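Local coordinates for protein probable chitinase A (Chromobacterium violaceum, PDB 4TX8) that probably cleaves chitin internally as a family 18 glycoside hydrolase, with a small carbohydrate-binding module attached to its catalytic barrel, at residues G28-G32 with A60-P64; S130-D134 with K173-V177; V345-S351 with F391-W397. All blocks are in the same frame, centred on the assembly; numbering follows the deposited sequence.

In the fold
From the N terminus the chain first makes contact 1, where two loops of the carbohydrate-binding module meet and close a stretch of short strands. Contacts 2 and 3 follow in the TIM barrel of the GH18 domain. Contact 2 joins the entry to strand 135-143 with the entry to strand 176-182, closing a strand-helix unit; contact 3 pairs strand 345-350 with strand 393-397 around helix 363-375. The three loops run in series, without nesting or crossing. Contact 1 stands apart, its centre about 31 Å from that of contact 3, whereas contacts 2 and 3 share one sheet and touch where W133 CZ3 lies 3.9 Å from T396 OG1.

Contact 1 (G28-G32 with A60-P64); sequences GWAEG and ANWNP
Two irregular segments run nearly antiparallel, 173° between their end-to-end directions, with W29 opposite N63 (CA-CA 7.4 Å) and E31 opposite N61 (7.6 Å). Residues 28-31 are extended; G32 turns off at positive phi (89°). Across from them N61 is in the left-handed region (55/44), W62 centres an inverse gamma turn (-84/52), closed by a weak bond from N63 N to N61 O (3.0 Å), and P64 follows at -55/-34. W29, chi1 t and chi2 90°, lays its indole against the second segment. On one face, P64 CD sits 3.5 Å from the centroid of the five-membered ring and N63 CA 3.7 Å from that of the six-membered ring, both CH-pi contacts. This is loop-to-loop packing within a family 5/12 carbohydrate-binding module, a small fold of short strands: W29 also meets the rings of Y35 and W71, so it joins the N-terminal loop to the module's aromatic cluster. Its NE1 donates to a water (2.8 Å) that donates to W62 O (2.8 Å). E31, chi1 m and chi2 t, reaches over so that OE1 accepts from N61 N at 2.9 Å, while OE2 takes G59 N. A second water donates to E31 OE1 (2.9 Å) and accepts from W62 N (3.0 Å), so the carboxylate holds the amides of G59 and N61 directly and that of W62 through water. N61 (chi1 t) points away and the amide end of N63 (chi1 p) leads away; N63 ND2 donates to N61 OD1, 3.0 Å. The W62 indole, chi1 m, leads away and rests on S67 and L70.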
# COMPACT_ATOMS: atom_id res chain seq x y z
N GLY A 28 -22.48 -14.12 -18.26
CA GLY A 28 -22.17 -14.14 -16.84
C GLY A 28 -21.85 -15.54 -16.35
O GLY A 28 -22.46 -16.51 -16.79
N TRP A 29 -20.87 -15.64 -15.46
CA TRP A 29 -20.53 -16.91 -14.84
C TRP A 29 -21.73 -17.43 -14.06
O TRP A 29 -22.40 -16.67 -13.37
CB TRP A 29 -19.31 -16.76 -13.93
CG TRP A 29 -18.94 -18.01 -13.19
CD1 TRP A 29 -18.09 -18.98 -13.62
CD2 TRP A 29 -19.40 -18.41 -11.90
NE1 TRP A 29 -17.99 -19.97 -12.67
CE2 TRP A 29 -18.79 -19.65 -11.61
CE3 TRP A 29 -20.28 -17.85 -10.97
CZ2 TRP A 29 -19.03 -20.33 -10.42
CZ3 TRP A 29 -20.51 -18.53 -9.79
CH2 TRP A 29 -19.89 -19.76 -9.52
N ALA A 30 -22.01 -18.73 -14.17
CA ALA A 30 -23.17 -19.31 -13.50
C ALA A 30 -22.93 -20.76 -13.12
O ALA A 30 -22.38 -21.53 -13.90
CB ALA A 30 -24.41 -19.18 -14.38
N GLU A 31 -23.36 -21.13 -11.92
CA GLU A 31 -23.21 -22.51 -11.47
C GLU A 31 -24.09 -23.43 -12.31
O GLU A 31 -25.14 -23.03 -12.82
CB GLU A 31 -23.56 -22.64 -9.99
CG GLU A 31 -22.53 -21.98 -9.08
CD GLU A 31 -22.60 -22.47 -7.65
OE1 GLU A 31 -21.54 -22.51 -6.98
OE2 GLU A 31 -23.71 -22.80 -7.18
N GLY A 32 -23.64 -24.67 -12.48
CA GLY A 32 -24.35 -25.64 -13.29
C GLY A 32 -23.92 -25.61 -14.74
O GLY A 32 -24.40 -26.40 -15.55
N ALA A 60 -20.81 -25.42 -5.02
CA ALA A 60 -19.36 -25.54 -4.86
C ALA A 60 -18.69 -24.17 -4.72
O ALA A 60 -17.60 -24.07 -4.16
CB ALA A 60 -18.76 -26.31 -6.02
N ASN A 61 -19.34 -23.14 -5.25
CA ASN A 61 -18.83 -21.76 -5.25
C ASN A 61 -17.44 -21.64 -5.88
O ASN A 61 -16.56 -20.95 -5.36
CB ASN A 61 -18.81 -21.20 -3.83
CG ASN A 61 -18.60 -19.69 -3.80
OD1 ASN A 61 -19.11 -18.97 -4.66
ND2 ASN A 61 -17.84 -19.21 -2.83
N TRP A 62 -17.25 -22.30 -7.02
CA TRP A 62 -16.00 -22.20 -7.77
C TRP A 62 -16.00 -20.97 -8.68
O TRP A 62 -15.74 -21.08 -9.88
CB TRP A 62 -15.77 -23.46 -8.60
CG TRP A 62 -15.55 -24.69 -7.79
CD1 TRP A 62 -15.29 -24.76 -6.45
CD2 TRP A 62 -15.57 -26.05 -8.26
NE1 TRP A 62 -15.14 -26.07 -6.06
CE2 TRP A 62 -15.31 -26.88 -7.15
CE3 TRP A 62 -15.79 -26.64 -9.51
CZ2 TRP A 62 -15.26 -28.27 -7.25
CZ3 TRP A 62 -15.73 -28.02 -9.61
CH2 TRP A 62 -15.47 -28.82 -8.49
N ASN A 63 -16.30 -19.80 -8.11
CA ASN A 63 -16.41 -18.59 -8.92
C ASN A 63 -15.03 -18.07 -9.30
O ASN A 63 -14.04 -18.36 -8.62
CB ASN A 63 -17.23 -17.52 -8.18
CG ASN A 63 -16.49 -16.92 -7.00
OD1 ASN A 63 -15.55 -16.15 -7.17
ND2 ASN A 63 -16.94 -17.25 -5.80
N PRO A 64 -14.94 -17.31 -10.41
CA PRO A 64 -13.66 -16.82 -10.92
C PRO A 64 -12.81 -16.03 -9.91
O PRO A 64 -11.58 -16.13 -9.96
CB PRO A 64 -14.07 -15.92 -12.08
CG PRO A 64 -15.34 -16.53 -12.58
CD PRO A 64 -16.05 -17.01 -11.34
O HOH W 1 -16.27 -22.22 -12.37
O HOH W 2 -19.45 -23.65 -8.59

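Contact 2 (S130-D134 with K173-V177); sequences SADWD and KGKKV
S130 to W133 form a type I beta turn (W133 N to S130 O, 3.2 Å), with an ST turn at its start, D132 N donating to S130 OG at 3.2 Å; W133 is then extended and D134 bends back (-101/-32). The partner segment begins at K173, just after helix 160-171, and passes to G174, at phi 91°, the C-prime residue of a Schellman motif that ends the helix. A water donates to both G174 O and D134 O, 2.9 Å each. K175 comes next, extended (-81/152), its CA 4.9 Å from D134 CA and 3.3 Å from D134 O, a CA-H...O contact. Its side chain (chi1 m, chi2 p, chi3 t, chi4 p) curls across so that NZ donates to W133 O (2.7 Å) and A131 O (2.9 Å), so the charged amine binds two carbonyls of the turn. D134 OD1, 4.3 Å from K175 NZ, is beyond a salt bridge, and a water donates to D134 OD1 (3.3 Å) and accepts from K175 NZ (3.0 Å); D134 OD2 accepts from L109 N instead. K176 opens the strand: its N donates to D134 O at 3.1 Å. From K176 onward strand 176-182 runs beside strand 135-143 in the parallel barrel, so the contact sits at the N-terminal ends of these strands, with the W133 ring leading away to pack on strand 108-114 and helices 399-404 and 410-417.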
# COMPACT_ATOMS: atom_id res chain seq x y z
N SER A 130 -3.06 -2.46 -14.40
CA SER A 130 -4.01 -1.57 -15.07
C SER A 130 -3.65 -0.10 -14.91
O SER A 130 -2.99 0.29 -13.95
CB SER A 130 -5.43 -1.81 -14.55
OG SER A 130 -5.77 -0.88 -13.55
N ALA A 131 -4.11 0.72 -15.85
CA ALA A 131 -3.79 2.14 -15.87
C ALA A 131 -4.36 2.91 -14.68
O ALA A 131 -3.98 4.05 -14.45
CB ALA A 131 -4.28 2.76 -17.18
N ASP A 132 -5.27 2.29 -13.93
CA ASP A 132 -5.87 2.95 -12.77
C ASP A 132 -4.89 3.11 -11.61
O ASP A 132 -5.14 3.90 -10.70
CB ASP A 132 -7.11 2.17 -12.30
CG ASP A 132 -8.32 2.41 -13.17
OD1 ASP A 132 -8.45 3.52 -13.73
OD2 ASP A 132 -9.16 1.49 -13.28
N TRP A 133 -3.79 2.37 -11.64
CA TRP A 133 -2.79 2.46 -10.58
C TRP A 133 -1.75 3.54 -10.90
O TRP A 133 -1.21 3.58 -12.00
CB TRP A 133 -2.11 1.10 -10.38
CG TRP A 133 -3.08 0.01 -10.04
CD1 TRP A 133 -3.62 -0.91 -10.90
CD2 TRP A 133 -3.64 -0.26 -8.75
NE1 TRP A 133 -4.47 -1.74 -10.22
CE2 TRP A 133 -4.51 -1.37 -8.90
CE3 TRP A 133 -3.49 0.32 -7.49
CZ2 TRP A 133 -5.22 -1.90 -7.83
CZ3 TRP A 133 -4.21 -0.22 -6.43
CH2 TRP A 133 -5.06 -1.32 -6.60
N ASP A 134 -1.47 4.40 -9.92
CA ASP A 134 -0.52 5.49 -10.11
C ASP A 134 0.84 5.18 -9.51
O ASP A 134 1.87 5.64 -10.00
CB ASP A 134 -1.07 6.78 -9.50
CG ASP A 134 -2.36 7.22 -10.15
OD1 ASP A 134 -2.36 7.43 -11.39
OD2 ASP A 134 -3.38 7.35 -9.44
N LYS A 173 4.44 5.96 -18.62
CA LYS A 173 3.03 6.34 -18.53
C LYS A 173 2.75 7.18 -17.29
O LYS A 173 1.60 7.44 -16.96
CB LYS A 173 2.14 5.10 -18.54
CG LYS A 173 2.20 4.30 -19.83
CD LYS A 173 1.15 3.21 -19.87
CE LYS A 173 1.78 1.83 -19.90
NZ LYS A 173 0.77 0.75 -20.11
N GLY A 174 3.81 7.60 -16.60
CA GLY A 174 3.66 8.45 -15.43
C GLY A 174 3.52 7.73 -14.10
O GLY A 174 3.34 8.37 -13.07
N LYS A 175 3.60 6.40 -14.12
CA LYS A 175 3.52 5.63 -12.89
C LYS A 175 4.86 5.59 -12.16
O LYS A 175 5.92 5.70 -12.78
CB LYS A 175 3.06 4.20 -13.16
CG LYS A 175 1.56 4.04 -13.41
CD LYS A 175 1.22 4.17 -14.88
CE LYS A 175 -0.23 3.79 -15.16
NZ LYS A 175 -1.20 4.70 -14.48
N LYS A 176 4.81 5.44 -10.84
CA LYS A 176 6.00 5.17 -10.06
C LYS A 176 6.05 3.69 -9.72
O LYS A 176 5.02 3.07 -9.46
CB LYS A 176 6.03 6.01 -8.78
CG LYS A 176 6.11 7.50 -9.02
CD LYS A 176 7.41 7.87 -9.72
CE LYS A 176 7.45 9.34 -10.08
NZ LYS A 176 8.65 9.68 -10.89
N VAL A 177 7.25 3.11 -9.75
CA VAL A 177 7.43 1.72 -9.37
C VAL A 177 8.46 1.64 -8.25
O VAL A 177 9.64 1.92 -8.46
CB VAL A 177 7.90 0.86 -10.56
CG1 VAL A 177 7.99 -0.61 -10.14
CG2 VAL A 177 6.95 1.02 -11.74
O HOH W 3 1.94 8.53 -10.53
O HOH W 4 -0.41 7.56 -13.99

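Contact 3 (V345-S351 with F391-W397); sequences VAFGVPS and FRGVMTW
Six backbone hydrogen bonds zip the segments together. The shortest is S351 N to W397 O (2.8 Å), then M395 N to F347 O (2.9 Å, nearly straight at 175°), V349 N to M395 O (3.0 Å), F347 N to G393 O (3.1 Å) and R392 N to V345 O (3.2 Å); W397 N to V349 O, 3.4 Å, is weak. Strands 345-350 and 393-397 are parallel neighbours in the TIM barrel, their axes 4.5 Å apart at closest and crossing at -31°, in the register F347-V394, G348-M395, V349-T396, P350-W397 (CA-CA 5.2, 4.4, 5.1 and 5.2 Å). G348 CA also approaches M395 O (3.2 Å). G393 has phi 138°, a value suited to glycine, and a CB on G348 would strike M395 CE. F347 (chi1 p), V349 (m) and V394 (t) point to the face that packs on helices: F347 CZ meets V394 CG2 at 3.7 Å, V349 CG2 meets V394 CG1 at 4.3 Å, and helices 313-325 and 363-375 lie outside. T396 shares that face but rests on F409 of a loop, its chi1 of -3° putting CG2 3.0 Å from V349 O. F391 (t) adds its ring, CZ 3.7 Å from F347 CD2, the two meeting rim to rim, with CE1 3.8 Å from V345 CG1. On the other face lie A346, M395 and W397 (t), whose indole lines the barrel mouth near a citrate probably taken up from the crystallisation liquor and meets Y112 and H114. Backbone bonds thus fix the strand register, while apolar side chains seal against the outer helices and the opposite face turns toward the barrel interior.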
# COMPACT_ATOMS: atom_id res chain seq x y z
N VAL A 345 0.21 12.70 2.60
CA VAL A 345 -0.65 11.83 3.38
C VAL A 345 -1.71 11.14 2.52
O VAL A 345 -2.38 11.77 1.70
CB VAL A 345 -1.35 12.61 4.52
CG1 VAL A 345 -2.21 11.67 5.36
CG2 VAL A 345 -0.32 13.31 5.39
N ALA A 346 -1.83 9.83 2.70
CA ALA A 346 -2.87 9.04 2.07
C ALA A 346 -3.37 8.03 3.11
O ALA A 346 -2.78 7.91 4.18
CB ALA A 346 -2.33 8.33 0.83
N PHE A 347 -4.46 7.33 2.82
CA PHE A 347 -4.90 6.29 3.74
C PHE A 347 -4.91 4.90 3.09
O PHE A 347 -5.27 4.75 1.93
CB PHE A 347 -6.27 6.62 4.35
CG PHE A 347 -7.36 6.90 3.35
CD1 PHE A 347 -8.03 5.86 2.72
CD2 PHE A 347 -7.77 8.20 3.11
CE1 PHE A 347 -9.06 6.12 1.83
CE2 PHE A 347 -8.80 8.47 2.22
CZ PHE A 347 -9.44 7.43 1.57
N GLY A 348 -4.50 3.90 3.87
CA GLY A 348 -4.42 2.53 3.40
C GLY A 348 -5.57 1.66 3.88
O GLY A 348 -5.89 1.63 5.07
N VAL A 349 -6.17 0.93 2.95
CA VAL A 349 -7.34 0.09 3.22
C VAL A 349 -7.18 -1.26 2.53
O VAL A 349 -6.35 -1.41 1.64
CB VAL A 349 -8.64 0.77 2.74
CG1 VAL A 349 -8.92 2.04 3.55
CG2 VAL A 349 -8.53 1.10 1.26
N PRO A 350 -7.96 -2.27 2.95
CA PRO A 350 -7.96 -3.54 2.21
C PRO A 350 -8.70 -3.39 0.88
O PRO A 350 -9.66 -2.62 0.82
CB PRO A 350 -8.71 -4.50 3.14
CG PRO A 350 -8.66 -3.84 4.49
CD PRO A 350 -8.70 -2.38 4.22
N SER A 351 -8.28 -4.10 -0.16
CA SER A 351 -8.95 -3.95 -1.46
C SER A 351 -10.25 -4.74 -1.48
O SER A 351 -11.13 -4.46 -2.30
CB SER A 351 -8.03 -4.40 -2.60
OG SER A 351 -7.67 -5.77 -2.48
N PHE A 391 -4.66 16.59 -0.92
CA PHE A 391 -4.59 15.29 -0.25
C PHE A 391 -4.18 14.22 -1.25
O PHE A 391 -4.76 14.13 -2.34
CB PHE A 391 -5.93 14.93 0.41
CG PHE A 391 -5.88 13.67 1.22
CD1 PHE A 391 -5.35 13.67 2.50
CD2 PHE A 391 -6.36 12.48 0.70
CE1 PHE A 391 -5.30 12.50 3.25
CE2 PHE A 391 -6.32 11.31 1.44
CZ PHE A 391 -5.78 11.32 2.72
N ARG A 392 -3.17 13.42 -0.91
CA ARG A 392 -2.51 12.56 -1.89
C ARG A 392 -3.39 11.40 -2.39
O ARG A 392 -3.38 11.10 -3.58
CB ARG A 392 -1.21 12.00 -1.32
CG ARG A 392 -0.39 11.19 -2.32
CD ARG A 392 0.02 12.03 -3.54
NE ARG A 392 1.05 13.00 -3.22
CZ ARG A 392 1.77 13.67 -4.12
NH1 ARG A 392 1.56 13.47 -5.42
NH2 ARG A 392 2.69 14.54 -3.73
N GLY A 393 -4.13 10.76 -1.49
CA GLY A 393 -5.09 9.76 -1.94
C GLY A 393 -5.23 8.46 -1.17
O GLY A 393 -5.41 8.46 0.05
N VAL A 394 -5.15 7.35 -1.90
CA VAL A 394 -5.52 6.04 -1.37
C VAL A 394 -4.46 4.97 -1.65
O VAL A 394 -3.94 4.87 -2.76
CB VAL A 394 -6.87 5.57 -1.97
CG1 VAL A 394 -7.27 4.20 -1.43
CG2 VAL A 394 -7.97 6.59 -1.69
N MET A 395 -4.15 4.17 -0.63
CA MET A 395 -3.33 2.97 -0.81
C MET A 395 -4.16 1.73 -0.53
O MET A 395 -5.05 1.75 0.33
CB MET A 395 -2.10 3.01 0.11
CG MET A 395 -1.24 1.73 0.11
SD MET A 395 -1.84 0.42 1.21
CE MET A 395 -0.92 0.76 2.71
N THR A 396 -3.87 0.64 -1.25
CA THR A 396 -4.54 -0.64 -1.01
C THR A 396 -3.63 -1.85 -1.10
O THR A 396 -2.77 -1.93 -1.96
CB THR A 396 -5.66 -0.91 -2.02
OG1 THR A 396 -5.81 0.21 -2.91
CG2 THR A 396 -6.94 -1.18 -1.31
N TRP A 397 -3.87 -2.80 -0.20
CA TRP A 397 -3.46 -4.17 -0.41
C TRP A 397 -4.66 -4.90 -1.00
O TRP A 397 -5.64 -5.11 -0.30
CB TRP A 397 -3.03 -4.83 0.91
CG TRP A 397 -2.48 -6.20 0.75
CD1 TRP A 397 -3.17 -7.38 0.80
CD2 TRP A 397 -1.11 -6.55 0.50
NE1 TRP A 397 -2.31 -8.44 0.61
CE2 TRP A 397 -1.04 -7.96 0.42
CE3 TRP A 397 0.06 -5.81 0.35
CZ2 TRP A 397 0.15 -8.63 0.19
CZ3 TRP A 397 1.25 -6.48 0.11
CH2 TRP A 397 1.28 -7.88 0.04